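Local structure of putative curved DNA-binding protein (Chaetomium thermophilum var. thermophilum DSM 1495, 4IPA) at residues 88-96 / 331-342; 209-220 / 250-261. The protein is a thermophilic Arx1 of the methionine-aminopeptidase-like M24 family, linked to ribosome biogenesis, and possibly binds DNA. All coordinates share one frame; numbering follows the deposited sequence.

Interaction 1. Residues 88-96 / 331-342; sequences SPAAFITPY and YEVTGDKDNAPV
Thr94 turns its side chain toward the 331-342 segment, and each of its atoms finds a partner there. Thr94 CB lies 3.4 Å from Glu332 O. Thr94 OG1, anti to the carbonyl carbon (chi1 -55°), donates to the same Glu332 O at 2.6 Å, in the carbonyl plane, and accepts from Thr334 N at 2.9 Å. The methyl Thr94 CG2 touches Glu332 O at 3.4 Å and, less closely, Tyr331 O at 3.8 Å. Thr334 OG1 lies 3.1 Å from Thr94 OG1. A valine here would probably leave Glu332 O and Thr334 N without their mate and let the loop before strand 334-336 shift. Beyond the hydroxyl the backbones take over. Thr334 O is gripped by Ile93 N and Thr94 N from the same face of its plane, while Ala91 O receives Asp336 N and Ala90 O receives Val342 N. Between them Phe92 and Gly335 form a single beta bridge. Ile93 crosses Thr334 obliquely and lays CD1 3.6 Å from Gly335 C. A CB on Gly335 would collide with Ala91 O, so the bare backbone lets the segments come this close. At the far end Val342 CG2 rests 3.4 Å from Phe92 O. Lys117 also reaches Ala90 O, tying the loop to strand 115-124. The contact is thus mainly polar: backbone groups and one threonine hydroxyl, both donor and acceptor, fix the loop after strand 79-88 against strand 334-336 and the residues on both sides of it.

Interaction 2. Residues 209-220 / 250-261; sequences CNIIESTTSWLF and VWGVEVGCSLGS
Leu219 CD1 stands over the face of the five-membered ring of Trp251, 4.1 Å from its centroid, in a CH-pi contact. Leu219 N sits over an indole face, toward the rim, while Ser217 O comes to the edge near the ring plane, 3.4 Å from Trp251 CZ3. Asp249 holds Trp251 NE1. In Phe220, CG anti to the carbonyl carbon (chi1 -69°) lays the ring with one face over the Gly252 backbone, Phe220 CZ lying 3.4 Å from Gly252 CA; a side chain on Gly252 would strike the ring. Ser217 OG accepts from Glu254 N at 3.0 Å and donates to a water that also bonds Thr215 O and Glu254 O. Glu254 extends alongside Thr215 CG2, and its carboxylate, in a salt bridge with Arg344, meets two further waters, and a third only weakly. At the other end Ile211 CD1 touches Cys257 SG at 3.9 Å, and Asn210 ND2 donates to Gly260 O, nearly in the amide plane. Paired at Asn210-Ser258 and, with the register shifted by two, at Trp218-Gly252, the segments form a broken antiparallel pair in a five-stranded sheet, 210-220 flanked by 230-232 and 250-258 by 342-352, consistent with the pita-bread fold of the M24 family.

Interaction 2 is a buried contact near the centre of the chain, whereas interaction 1 lies farther out and is only partly buried. Interaction 1 joins a loop to a short strand, chiefly through carbonyls, amides and one hydroxyl; interaction 2 pairs a long strand with a broken one, adding aromatic and aliphatic packing and bound water. They meet directly: Asp336 OD1 and Ser258 OG, like Asp338 OD2 and Ser261 OG, are probably hydrogen-bonded, and Val342 packs on Cys257 O. Val342 also begins strand 342-352, so interaction 1 ends where the neighbour of 250-258 in the sheet starts. Along the chain, 209-220 and 250-261 both fall within the loop that interaction 1 closes.

Interaction 1. Residues 88-96 / 331-342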
# COMPACT_ATOMS: atom_id res chain seq x y z
N SER A 88 1.02 -7.15 -9.20
CA SER A 88 -0.22 -6.83 -9.90
C SER A 88 0.02 -6.19 -11.26
O SER A 88 0.68 -5.15 -11.36
CB SER A 88 -1.09 -5.91 -9.04
OG SER A 88 -1.23 -6.46 -7.74
N PRO A 89 -0.51 -6.83 -12.32
CA PRO A 89 -0.39 -6.29 -13.68
C PRO A 89 -1.08 -4.92 -13.86
O PRO A 89 -1.66 -4.37 -12.92
CB PRO A 89 -1.06 -7.35 -14.57
CG PRO A 89 -0.99 -8.63 -13.76
CD PRO A 89 -1.13 -8.16 -12.31
N ALA A 90 -1.04 -4.44 -15.10
CA ALA A 90 -1.35 -3.06 -15.48
C ALA A 90 -2.64 -2.48 -14.93
O ALA A 90 -2.63 -1.41 -14.31
CB ALA A 90 -1.30 -2.91 -17.00
N ALA A 91 -3.76 -3.15 -15.19
CA ALA A 91 -5.04 -2.63 -14.74
C ALA A 91 -5.53 -3.21 -13.41
O ALA A 91 -6.66 -2.95 -13.01
CB ALA A 91 -6.12 -2.81 -15.81
N PHE A 92 -4.69 -3.97 -12.72
CA PHE A 92 -5.10 -4.56 -11.44
C PHE A 92 -4.95 -3.55 -10.28
O PHE A 92 -3.90 -2.95 -10.11
CB PHE A 92 -4.27 -5.80 -11.11
CG PHE A 92 -4.59 -7.01 -11.97
CD1 PHE A 92 -4.62 -6.92 -13.35
CD2 PHE A 92 -4.82 -8.24 -11.38
CE1 PHE A 92 -4.90 -8.03 -14.12
CE2 PHE A 92 -5.09 -9.35 -12.15
CZ PHE A 92 -5.14 -9.25 -13.52
N ILE A 93 -6.01 -3.41 -9.48
CA ILE A 93 -5.95 -2.56 -8.29
C ILE A 93 -5.76 -3.36 -7.00
O ILE A 93 -4.79 -3.16 -6.28
CB ILE A 93 -7.18 -1.67 -8.17
CG1 ILE A 93 -7.18 -0.66 -9.33
CG2 ILE A 93 -7.19 -0.97 -6.83
CD1 ILE A 93 -8.50 0.04 -9.56
N THR A 94 -6.68 -4.27 -6.70
CA THR A 94 -6.47 -5.18 -5.60
C THR A 94 -5.11 -5.90 -5.73
O THR A 94 -4.80 -6.43 -6.78
CB THR A 94 -7.57 -6.23 -5.53
OG1 THR A 94 -8.83 -5.57 -5.46
CG2 THR A 94 -7.38 -7.11 -4.28
N PRO A 95 -4.30 -5.90 -4.66
CA PRO A 95 -3.00 -6.59 -4.76
C PRO A 95 -3.21 -8.05 -5.18
O PRO A 95 -4.02 -8.73 -4.56
CB PRO A 95 -2.45 -6.51 -3.33
CG PRO A 95 -3.14 -5.33 -2.72
CD PRO A 95 -4.50 -5.24 -3.36
N TYR A 96 -2.48 -8.50 -6.20
CA TYR A 96 -2.69 -9.80 -6.82
C TYR A 96 -1.76 -10.88 -6.27
O TYR A 96 -0.54 -10.67 -6.17
CB TYR A 96 -2.50 -9.66 -8.33
CG TYR A 96 -2.95 -10.85 -9.15
CD1 TYR A 96 -4.23 -11.36 -9.02
CD2 TYR A 96 -2.10 -11.44 -10.07
CE1 TYR A 96 -4.66 -12.45 -9.77
CE2 TYR A 96 -2.51 -12.53 -10.82
CZ TYR A 96 -3.79 -13.03 -10.67
OH TYR A 96 -4.21 -14.11 -11.43
N TYR A 331 -10.78 -9.26 0.44
CA TYR A 331 -10.51 -8.14 -0.45
C TYR A 331 -10.80 -8.57 -1.87
O TYR A 331 -10.00 -9.28 -2.49
CB TYR A 331 -9.06 -7.67 -0.33
CG TYR A 331 -8.76 -7.16 1.05
CD1 TYR A 331 -9.03 -5.83 1.39
CD2 TYR A 331 -8.26 -8.01 2.03
CE1 TYR A 331 -8.77 -5.36 2.67
CE2 TYR A 331 -7.99 -7.54 3.31
CZ TYR A 331 -8.25 -6.22 3.63
OH TYR A 331 -7.99 -5.78 4.90
N GLU A 332 -11.95 -8.16 -2.36
CA GLU A 332 -12.39 -8.54 -3.69
C GLU A 332 -11.42 -8.06 -4.73
O GLU A 332 -10.77 -7.04 -4.56
CB GLU A 332 -13.80 -8.02 -4.00
CG GLU A 332 -14.89 -9.10 -3.89
CD GLU A 332 -14.60 -10.37 -4.75
OE1 GLU A 332 -13.84 -10.27 -5.75
OE2 GLU A 332 -15.14 -11.46 -4.42
N VAL A 333 -11.31 -8.83 -5.80
CA VAL A 333 -10.48 -8.48 -6.93
C VAL A 333 -11.11 -7.34 -7.73
O VAL A 333 -12.21 -7.46 -8.25
CB VAL A 333 -10.30 -9.69 -7.84
CG1 VAL A 333 -9.36 -9.35 -8.97
CG2 VAL A 333 -9.79 -10.87 -7.03
N THR A 334 -10.41 -6.21 -7.80
CA THR A 334 -10.88 -5.08 -8.58
C THR A 334 -9.76 -4.56 -9.46
O THR A 334 -8.57 -4.80 -9.19
CB THR A 334 -11.38 -3.93 -7.69
OG1 THR A 334 -10.26 -3.29 -7.07
CG2 THR A 334 -12.35 -4.43 -6.62
N GLY A 335 -10.15 -3.86 -10.51
CA GLY A 335 -9.21 -3.28 -11.46
C GLY A 335 -9.84 -2.06 -12.10
O GLY A 335 -10.99 -1.71 -11.81
N ASP A 336 -9.08 -1.39 -12.95
CA ASP A 336 -9.57 -0.17 -13.57
C ASP A 336 -10.83 -0.44 -14.39
O ASP A 336 -10.85 -1.35 -15.22
CB ASP A 336 -8.47 0.48 -14.43
CG ASP A 336 -8.90 1.80 -15.00
OD1 ASP A 336 -8.84 2.79 -14.26
OD2 ASP A 336 -9.35 1.83 -16.17
N LYS A 337 -11.87 0.36 -14.16
CA LYS A 337 -13.16 0.14 -14.81
C LYS A 337 -13.01 0.22 -16.33
O LYS A 337 -13.70 -0.48 -17.06
CB LYS A 337 -14.21 1.15 -14.31
CG LYS A 337 -15.58 1.04 -15.00
CD LYS A 337 -15.70 1.93 -16.24
CE LYS A 337 -15.68 3.43 -15.86
NZ LYS A 337 -15.69 4.34 -17.06
N ASP A 338 -12.08 1.04 -16.79
CA ASP A 338 -11.86 1.20 -18.23
C ASP A 338 -10.80 0.22 -18.74
O ASP A 338 -10.47 0.23 -19.92
CB ASP A 338 -11.42 2.64 -18.54
CG ASP A 338 -12.46 3.67 -18.14
OD1 ASP A 338 -13.65 3.47 -18.48
OD2 ASP A 338 -12.09 4.67 -17.47
N ASN A 339 -10.27 -0.61 -17.85
CA ASN A 339 -9.20 -1.54 -18.21
C ASN A 339 -7.93 -0.81 -18.60
O ASN A 339 -7.11 -1.32 -19.35
CB ASN A 339 -9.65 -2.49 -19.32
CG ASN A 339 -10.52 -3.62 -18.80
OD1 ASN A 339 -10.08 -4.77 -18.73
ND2 ASN A 339 -11.75 -3.30 -18.40
N ALA A 340 -7.78 0.40 -18.07
CA ALA A 340 -6.58 1.20 -18.27
C ALA A 340 -5.53 0.91 -17.20
O ALA A 340 -5.86 0.43 -16.11
CB ALA A 340 -6.96 2.66 -18.25
N PRO A 341 -4.26 1.18 -17.50
CA PRO A 341 -3.17 0.98 -16.54
C PRO A 341 -3.30 1.86 -15.31
O PRO A 341 -3.80 2.99 -15.41
CB PRO A 341 -1.93 1.39 -17.34
CG PRO A 341 -2.31 1.10 -18.75
CD PRO A 341 -3.75 1.53 -18.83
N VAL A 342 -2.87 1.34 -14.17
CA VAL A 342 -2.87 2.10 -12.93
C VAL A 342 -1.49 2.08 -12.30
O VAL A 342 -0.68 1.18 -12.56
CB VAL A 342 -3.90 1.56 -11.91
CG1 VAL A 342 -5.28 1.52 -12.54
CG2 VAL A 342 -3.47 0.19 -11.38

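Interaction 2. Residues 209-220 / 250-261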
# COMPACT_ATOMS: atom_id res chain seq x y z
N CYS A 209 -4.45 12.45 -15.77
CA CYS A 209 -4.77 11.18 -15.13
C CYS A 209 -5.84 11.39 -14.08
O CYS A 209 -6.22 12.52 -13.79
CB CYS A 209 -3.53 10.58 -14.50
SG CYS A 209 -2.36 10.06 -15.73
N ASN A 210 -6.35 10.29 -13.52
CA ASN A 210 -7.33 10.40 -12.45
C ASN A 210 -6.92 9.64 -11.20
O ASN A 210 -6.27 8.58 -11.28
CB ASN A 210 -8.70 9.93 -12.94
CG ASN A 210 -9.35 10.92 -13.87
OD1 ASN A 210 -9.76 11.99 -13.45
ND2 ASN A 210 -9.47 10.55 -15.15
N ILE A 211 -7.30 10.17 -10.04
CA ILE A 211 -7.07 9.47 -8.78
C ILE A 211 -7.96 8.24 -8.74
O ILE A 211 -9.14 8.32 -9.10
CB ILE A 211 -7.40 10.36 -7.55
CG1 ILE A 211 -6.46 11.56 -7.48
CG2 ILE A 211 -7.29 9.56 -6.24
CD1 ILE A 211 -5.05 11.17 -7.30
N ILE A 212 -7.43 7.12 -8.28
CA ILE A 212 -8.27 5.94 -8.10
C ILE A 212 -9.29 6.08 -6.95
O ILE A 212 -8.94 6.24 -5.78
CB ILE A 212 -7.45 4.67 -7.93
CG1 ILE A 212 -6.53 4.48 -9.15
CG2 ILE A 212 -8.37 3.48 -7.74
CD1 ILE A 212 -5.49 3.38 -8.91
N GLU A 213 -10.56 6.02 -7.31
CA GLU A 213 -11.64 6.16 -6.34
C GLU A 213 -11.43 5.36 -5.05
O GLU A 213 -11.16 4.16 -5.09
CB GLU A 213 -12.94 5.70 -6.98
CG GLU A 213 -13.71 6.78 -7.66
CD GLU A 213 -15.18 6.42 -7.79
OE1 GLU A 213 -15.51 5.20 -7.80
OE2 GLU A 213 -16.01 7.36 -7.87
N SER A 214 -11.55 6.05 -3.91
CA SER A 214 -11.56 5.42 -2.60
C SER A 214 -10.22 4.83 -2.19
O SER A 214 -10.17 3.94 -1.34
CB SER A 214 -12.66 4.34 -2.50
OG SER A 214 -13.95 4.92 -2.59
N THR A 215 -9.15 5.31 -2.79
CA THR A 215 -7.81 4.96 -2.34
C THR A 215 -7.65 5.43 -0.89
O THR A 215 -7.80 6.59 -0.60
CB THR A 215 -6.75 5.61 -3.24
OG1 THR A 215 -6.83 5.01 -4.53
CG2 THR A 215 -5.35 5.41 -2.67
N THR A 216 -7.35 4.50 0.00
CA THR A 216 -7.46 4.78 1.43
C THR A 216 -6.12 4.68 2.15
O THR A 216 -5.38 3.72 1.97
CB THR A 216 -8.45 3.78 2.09
OG1 THR A 216 -9.71 3.85 1.43
CG2 THR A 216 -8.63 4.11 3.59
N SER A 217 -5.83 5.68 2.97
CA SER A 217 -4.72 5.62 3.91
C SER A 217 -5.22 5.28 5.31
O SER A 217 -6.24 5.80 5.75
CB SER A 217 -3.97 6.95 3.89
OG SER A 217 -3.43 7.18 2.59
N TRP A 218 -4.52 4.40 6.00
CA TRP A 218 -5.00 3.91 7.30
C TRP A 218 -4.02 4.17 8.43
O TRP A 218 -2.81 4.02 8.27
CB TRP A 218 -5.21 2.40 7.27
CG TRP A 218 -6.32 1.89 6.44
CD1 TRP A 218 -6.25 1.46 5.15
CD2 TRP A 218 -7.68 1.70 6.85
NE1 TRP A 218 -7.48 1.03 4.72
CE2 TRP A 218 -8.38 1.16 5.75
CE3 TRP A 218 -8.38 1.93 8.04
CZ2 TRP A 218 -9.74 0.85 5.80
CZ3 TRP A 218 -9.74 1.62 8.09
CH2 TRP A 218 -10.39 1.08 6.98
N LEU A 219 -4.56 4.53 9.58
CA LEU A 219 -3.79 4.53 10.80
C LEU A 219 -3.36 3.10 11.09
O LEU A 219 -4.14 2.17 10.95
CB LEU A 219 -4.66 5.06 11.95
CG LEU A 219 -3.98 5.25 13.31
CD1 LEU A 219 -2.95 6.38 13.24
CD2 LEU A 219 -5.02 5.55 14.39
N PHE A 220 -2.10 2.90 11.46
CA PHE A 220 -1.65 1.60 11.95
C PHE A 220 -1.56 1.65 13.48
O PHE A 220 -1.41 2.72 14.08
CB PHE A 220 -0.26 1.22 11.41
CG PHE A 220 -0.22 0.91 9.92
CD1 PHE A 220 -1.36 1.02 9.13
CD2 PHE A 220 0.97 0.50 9.33
CE1 PHE A 220 -1.31 0.74 7.76
CE2 PHE A 220 1.02 0.21 7.96
CZ PHE A 220 -0.13 0.33 7.17
N VAL A 250 1.34 6.36 13.45
CA VAL A 250 1.89 5.72 12.26
C VAL A 250 0.79 5.42 11.22
O VAL A 250 -0.28 4.88 11.55
CB VAL A 250 2.70 4.45 12.59
CG1 VAL A 250 3.08 3.72 11.32
CG2 VAL A 250 3.94 4.83 13.39
N TRP A 251 1.07 5.78 9.96
CA TRP A 251 0.12 5.59 8.87
C TRP A 251 0.67 4.78 7.70
O TRP A 251 1.85 4.89 7.34
CB TRP A 251 -0.31 6.94 8.32
CG TRP A 251 -1.23 7.72 9.16
CD1 TRP A 251 -0.91 8.43 10.29
CD2 TRP A 251 -2.63 7.92 8.93
NE1 TRP A 251 -2.03 9.04 10.79
CE2 TRP A 251 -3.10 8.76 9.97
CE3 TRP A 251 -3.54 7.49 7.95
CZ2 TRP A 251 -4.43 9.17 10.06
CZ3 TRP A 251 -4.86 7.89 8.03
CH2 TRP A 251 -5.30 8.73 9.09
N GLY A 252 -0.20 3.98 7.09
CA GLY A 252 0.08 3.41 5.79
C GLY A 252 -0.52 4.34 4.74
O GLY A 252 -1.73 4.36 4.52
N VAL A 253 0.32 5.15 4.11
CA VAL A 253 -0.16 6.16 3.20
C VAL A 253 -0.13 5.67 1.75
O VAL A 253 0.94 5.33 1.22
CB VAL A 253 0.68 7.46 3.29
CG1 VAL A 253 0.16 8.49 2.28
CG2 VAL A 253 0.68 8.02 4.73
N GLU A 254 -1.31 5.63 1.13
CA GLU A 254 -1.45 5.15 -0.25
C GLU A 254 -2.02 6.19 -1.20
O GLU A 254 -2.98 6.91 -0.86
CB GLU A 254 -2.32 3.89 -0.33
CG GLU A 254 -2.31 3.27 -1.74
CD GLU A 254 -3.19 2.04 -1.91
OE1 GLU A 254 -3.52 1.39 -0.90
OE2 GLU A 254 -3.54 1.71 -3.07
N VAL A 255 -1.43 6.25 -2.39
CA VAL A 255 -2.03 6.96 -3.51
C VAL A 255 -2.08 6.06 -4.74
O VAL A 255 -1.20 5.20 -4.92
CB VAL A 255 -1.25 8.24 -3.89
CG1 VAL A 255 -1.28 9.23 -2.74
CG2 VAL A 255 0.19 7.91 -4.32
N GLY A 256 -3.09 6.27 -5.57
CA GLY A 256 -3.18 5.59 -6.85
C GLY A 256 -3.73 6.46 -7.98
O GLY A 256 -4.66 7.26 -7.80
N CYS A 257 -3.16 6.29 -9.16
CA CYS A 257 -3.65 7.01 -10.32
C CYS A 257 -3.98 6.06 -11.46
O CYS A 257 -3.57 4.90 -11.48
CB CYS A 257 -2.63 8.05 -10.77
SG CYS A 257 -2.54 9.45 -9.66
N SER A 258 -4.74 6.57 -12.41
CA SER A 258 -5.19 5.77 -13.52
C SER A 258 -5.07 6.58 -14.79
O SER A 258 -5.27 7.80 -14.77
CB SER A 258 -6.65 5.36 -13.28
OG SER A 258 -7.20 4.74 -14.42
N LEU A 259 -4.73 5.91 -15.88
CA LEU A 259 -4.79 6.55 -17.19
C LEU A 259 -6.24 6.64 -17.66
O LEU A 259 -6.55 7.35 -18.62
CB LEU A 259 -3.91 5.83 -18.22
CG LEU A 259 -2.48 6.35 -18.30
CD1 LEU A 259 -1.60 5.43 -19.14
CD2 LEU A 259 -2.44 7.80 -18.85
N GLY A 260 -7.14 5.94 -16.96
CA GLY A 260 -8.56 6.02 -17.24
C GLY A 260 -9.28 6.93 -16.27
O GLY A 260 -8.68 7.86 -15.74
N SER A 261 -10.55 6.65 -16.01
CA SER A 261 -11.40 7.51 -15.19
C SER A 261 -11.05 7.44 -13.70
O SER A 261 -11.48 8.28 -12.90
CB SER A 261 -12.87 7.11 -15.37
OG SER A 261 -13.17 6.85 -16.73
O HOH W 1 -12.05 9.28 -9.92
O HOH W 2 -5.22 7.64 0.52
O HOH W 3 -4.92 3.12 -5.33
O HOH W 4 -6.82 1.77 -0.93
O HOH W 5 -4.37 1.10 1.62
O HOH W 6 -0.30 4.97 15.29